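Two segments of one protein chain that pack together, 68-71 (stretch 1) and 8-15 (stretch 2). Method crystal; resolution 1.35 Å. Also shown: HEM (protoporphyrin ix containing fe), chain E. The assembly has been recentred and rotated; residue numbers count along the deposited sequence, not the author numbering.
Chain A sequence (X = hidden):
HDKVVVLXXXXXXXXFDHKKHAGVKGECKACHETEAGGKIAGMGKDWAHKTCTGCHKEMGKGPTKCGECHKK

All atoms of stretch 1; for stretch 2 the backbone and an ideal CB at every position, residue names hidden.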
# COMPACT_ATOMS: atom_id res chain seq x y z
N GLU A 68 -7.20 -10.58 2.88
CA GLU A 68 -5.74 -10.57 3.04
C GLU A 68 -5.21 -9.19 3.44
O GLU A 68 -4.18 -9.10 4.11
CB GLU A 68 -5.05 -11.09 1.77
CG GLU A 68 -5.34 -12.56 1.47
CD GLU A 68 -4.82 -13.03 0.12
OE1 GLU A 68 -4.73 -14.25 -0.08
OE2 GLU A 68 -4.50 -12.20 -0.75
N CYS A 69 -5.91 -8.13 3.05
CA CYS A 69 -5.58 -6.79 3.54
C CYS A 69 -6.45 -6.34 4.72
O CYS A 69 -5.93 -5.86 5.72
CB CYS A 69 -5.71 -5.76 2.43
SG CYS A 69 -4.39 -5.89 1.22
N HIS A 70 -7.76 -6.45 4.56
CA HIS A 70 -8.75 -5.96 5.54
C HIS A 70 -8.95 -6.98 6.64
O HIS A 70 -9.46 -8.07 6.40
CB HIS A 70 -10.10 -5.68 4.83
CG HIS A 70 -10.05 -4.53 3.88
ND1 HIS A 70 -9.98 -3.22 4.30
CD2 HIS A 70 -10.07 -4.48 2.52
CE1 HIS A 70 -9.94 -2.42 3.25
NE2 HIS A 70 -9.99 -3.16 2.16
N LYS A 71 -8.56 -6.61 7.86
CA LYS A 71 -8.60 -7.53 8.99
C LYS A 71 -9.34 -6.91 10.18
O LYS A 71 -9.06 -5.79 10.57
CB LYS A 71 -7.16 -7.95 9.36
CG LYS A 71 -6.50 -8.74 8.22
CD LYS A 71 -5.19 -9.40 8.56
CE LYS A 71 -4.65 -10.19 7.37
NZ LYS A 71 -5.54 -11.30 6.92
N UNK A 8 -7.02 2.88 8.24
CA UNK A 8 -8.32 2.52 8.76
C UNK A 8 -9.35 2.30 7.68
O UNK A 8 -9.42 3.03 6.71
CB UNK A 8 -8.81 3.60 9.72
N UNK A 9 -10.18 1.29 7.88
CA UNK A 9 -11.23 0.95 6.92
C UNK A 9 -12.36 0.31 7.70
O UNK A 9 -12.13 -0.50 8.58
CB UNK A 9 -10.72 0.02 5.82
N UNK A 10 -13.59 0.67 7.38
CA UNK A 10 -14.72 0.20 8.17
C UNK A 10 -14.92 -1.32 8.07
O UNK A 10 -15.49 -1.93 8.97
CB UNK A 10 -15.99 0.92 7.72
N UNK A 11 -14.45 -1.92 6.98
CA UNK A 11 -14.51 -3.37 6.75
C UNK A 11 -13.29 -4.14 7.28
O UNK A 11 -13.17 -5.34 7.08
CB UNK A 11 -14.66 -3.64 5.25
N UNK A 12 -12.40 -3.44 7.98
CA UNK A 12 -11.24 -4.01 8.63
C UNK A 12 -10.00 -3.21 8.27
O UNK A 12 -9.72 -2.98 7.09
CB UNK A 12 -11.07 -5.48 8.24
N UNK A 13 -9.26 -2.77 9.27
CA UNK A 13 -8.05 -1.98 9.05
C UNK A 13 -6.99 -2.78 8.29
O UNK A 13 -6.93 -3.99 8.38
CB UNK A 13 -7.48 -1.50 10.39
N UNK A 14 -6.15 -2.06 7.55
CA UNK A 14 -5.09 -2.64 6.76
C UNK A 14 -3.76 -2.18 7.34
O UNK A 14 -3.55 -0.99 7.54
CB UNK A 14 -5.22 -2.25 5.29
N UNK A 15 -2.86 -3.12 7.62
CA UNK A 15 -1.57 -2.79 8.21
C UNK A 15 -0.46 -2.76 7.18
O UNK A 15 -0.19 -3.77 6.53
CB UNK A 15 -1.22 -3.79 9.31
CHA HEM E . -10.44 0.80 1.28
CHB HEM E . -13.31 -2.98 0.34
CHC HEM E . -9.44 -5.28 -1.34
CHD HEM E . -6.60 -2.13 0.91
C1A HEM E . -11.56 0.02 1.17
C2A HEM E . -12.92 0.40 1.51
C3A HEM E . -13.71 -0.66 1.25
C4A HEM E . -12.87 -1.73 0.73
CMA HEM E . -15.23 -0.78 1.45
CAA HEM E . -13.34 1.77 2.11
CBA HEM E . -13.23 1.67 3.63
CGA HEM E . -13.60 2.93 4.38
O1A HEM E . -13.54 4.04 3.81
O2A HEM E . -13.93 2.83 5.58
C1B HEM E . -12.50 -3.93 -0.26
C2B HEM E . -12.96 -5.13 -0.93
C3B HEM E . -11.88 -5.77 -1.39
C4B HEM E . -10.73 -4.97 -1.04
CMB HEM E . -14.44 -5.55 -0.99
CAB HEM E . -11.81 -7.08 -2.22
CBB HEM E . -12.53 -7.09 -3.38
C1C HEM E . -8.31 -4.67 -0.84
C2C HEM E . -6.95 -5.18 -0.92
C3C HEM E . -6.17 -4.30 -0.27
C4C HEM E . -7.00 -3.22 0.21
CMC HEM E . -6.57 -6.50 -1.60
CAC HEM E . -4.63 -4.35 -0.05
CBC HEM E . -3.81 -4.57 -1.11
C1D HEM E . -7.37 -1.04 1.17
C2D HEM E . -6.85 0.17 1.71
C3D HEM E . -8.02 1.09 1.80
C4D HEM E . -9.15 0.35 1.32
CMD HEM E . -5.41 0.46 2.10
CAD HEM E . -7.97 2.54 2.28
CBD HEM E . -8.02 2.72 3.80
CGD HEM E . -7.73 4.17 4.22
O1D HEM E . -7.27 4.99 3.39
O2D HEM E . -7.93 4.57 5.41
NA HEM E . -11.56 -1.28 0.71
NB HEM E . -11.13 -3.85 -0.36
NC HEM E . -8.29 -3.49 -0.13
ND HEM E . -8.73 -0.92 0.96
FE HEM E . -9.93 -2.39 0.26

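Position 8 lies beyond the reach of stretch 1. Its CA-to-CB bond points away, and the ideal CB has nothing of that stretch within 5.5 Å, so almost any residue, a polar one included, would do. It is Glu8.

At position 9 the CA-to-CB bond points toward stretch 1, and the ideal CB already lies 3.6 Å from His70 CE1. The imidazole edge is thus met by the first carbon of the side chain, which favours a small residue. The deposited Ala9 sets its CB near the ring plane. Its carbonyl also begins a type I turn, accepting a hydrogen bond from the backbone N of position 12.

Position 10 turns its CB away from stretch 1, but the haem offers a carboxylate nearby, so a long basic side chain is one good choice among many. The backbone N and the side-chain NZ of Lys10 each donate to HEM O2A, both at 2.8 Å; only the second depends on the lysine.

At position 11 the CB points sideways, 4.8 Å from His70 ND1. The space between it and the imidazole would suit a side chain of moderate length with a flat, polar end, such as Asn or Asp. Asn11, with chi1 p, brings its amide over one face of the ring, ND2 lying 3.2 Å from His70 CG. This is packing against the ring: ND2 and His70 ND1 are both donors. The same ND2 is 3.2 Å from HEM CHB, so the amide also touches the porphyrin.

Position 12 is the most restrictive. An ideal CB would point toward stretch 1 and clash with Lys71 N at 2.8 Å, with His70 C tight at 3.0 Å. The phi/psi of 131/127 would also jam it against the preceding carbonyl O, so glycine is called for on two counts. Gly12 lets the two stretches approach to 4.4 Å between its CA and Lys71 CA. Its carbonyl accepts a hydrogen bond from His70, 2.8 Å from ND1 to Gly12 O; because His70 NE2 binds HEM FE at 2.0 Å, this bond helps orient the axial ligand.

At position 13 the backbone works across the interface: Lys71 N donates to its carbonyl O at 3.1 Å. The CB points away, 4.6 Å from Lys71 O and also 4.6 Å from the backbone N of position 9, so a short acceptor such as Asn or Asp could bond to that N. In Asn13, OD1 accepts from Ala9 N at 3.1 Å and so braces the turn.

Position 14 has its CB sideways, 3.7 Å from Cys69 O and within about 4.6 Å of both Cys69 CB and HEM CHD. A compact apolar residue such as Val or Ile fits. Val14 packs both methyls near Cys69 CB (CG1 at 3.9 Å, CG2 at 4.1 Å); CG2 also lies 3.5 Å from His70 ND1 and 3.8 Å from HEM CHD.

Position 15 has no stretch 1 atom near its CB; many residues would do, and a beta-branched one suits a strand. It is Thr15; a water accepts from its N and donates to Cys69 O.

Stretch 2, residues 8-15: EAKNGNVT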
# COMPACT_ATOMS: atom_id res chain seq x y z
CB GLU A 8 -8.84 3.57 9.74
CG GLU A 8 -7.99 3.68 11.00
CD GLU A 8 -8.55 4.65 12.02
OE1 GLU A 8 -9.72 5.07 11.92
OE2 GLU A 8 -7.81 5.00 12.96
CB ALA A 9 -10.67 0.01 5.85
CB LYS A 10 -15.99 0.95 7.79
CG LYS A 10 -16.47 0.70 6.39
CD LYS A 10 -17.82 1.36 6.13
CE LYS A 10 -17.81 2.87 6.40
NZ LYS A 10 -16.66 3.57 5.75
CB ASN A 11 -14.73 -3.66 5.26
CG ASN A 11 -13.64 -3.08 4.37
OD1 ASN A 11 -13.21 -1.94 4.55
ND2 ASN A 11 -13.19 -3.86 3.40
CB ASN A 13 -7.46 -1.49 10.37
CG ASN A 13 -8.39 -0.56 11.13
OD1 ASN A 13 -9.30 0.05 10.56
ND2 ASN A 13 -8.16 -0.46 12.44
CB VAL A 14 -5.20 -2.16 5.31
CG1 VAL A 14 -4.11 -2.77 4.44
CG2 VAL A 14 -6.58 -2.47 4.74
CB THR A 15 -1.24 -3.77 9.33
OG1 THR A 15 -2.19 -3.61 10.39
CG2 THR A 15 0.10 -3.42 9.97
O HOH W 1 -10.00 -3.43 12.14
O HOH W 2 -3.67 -5.90 7.23
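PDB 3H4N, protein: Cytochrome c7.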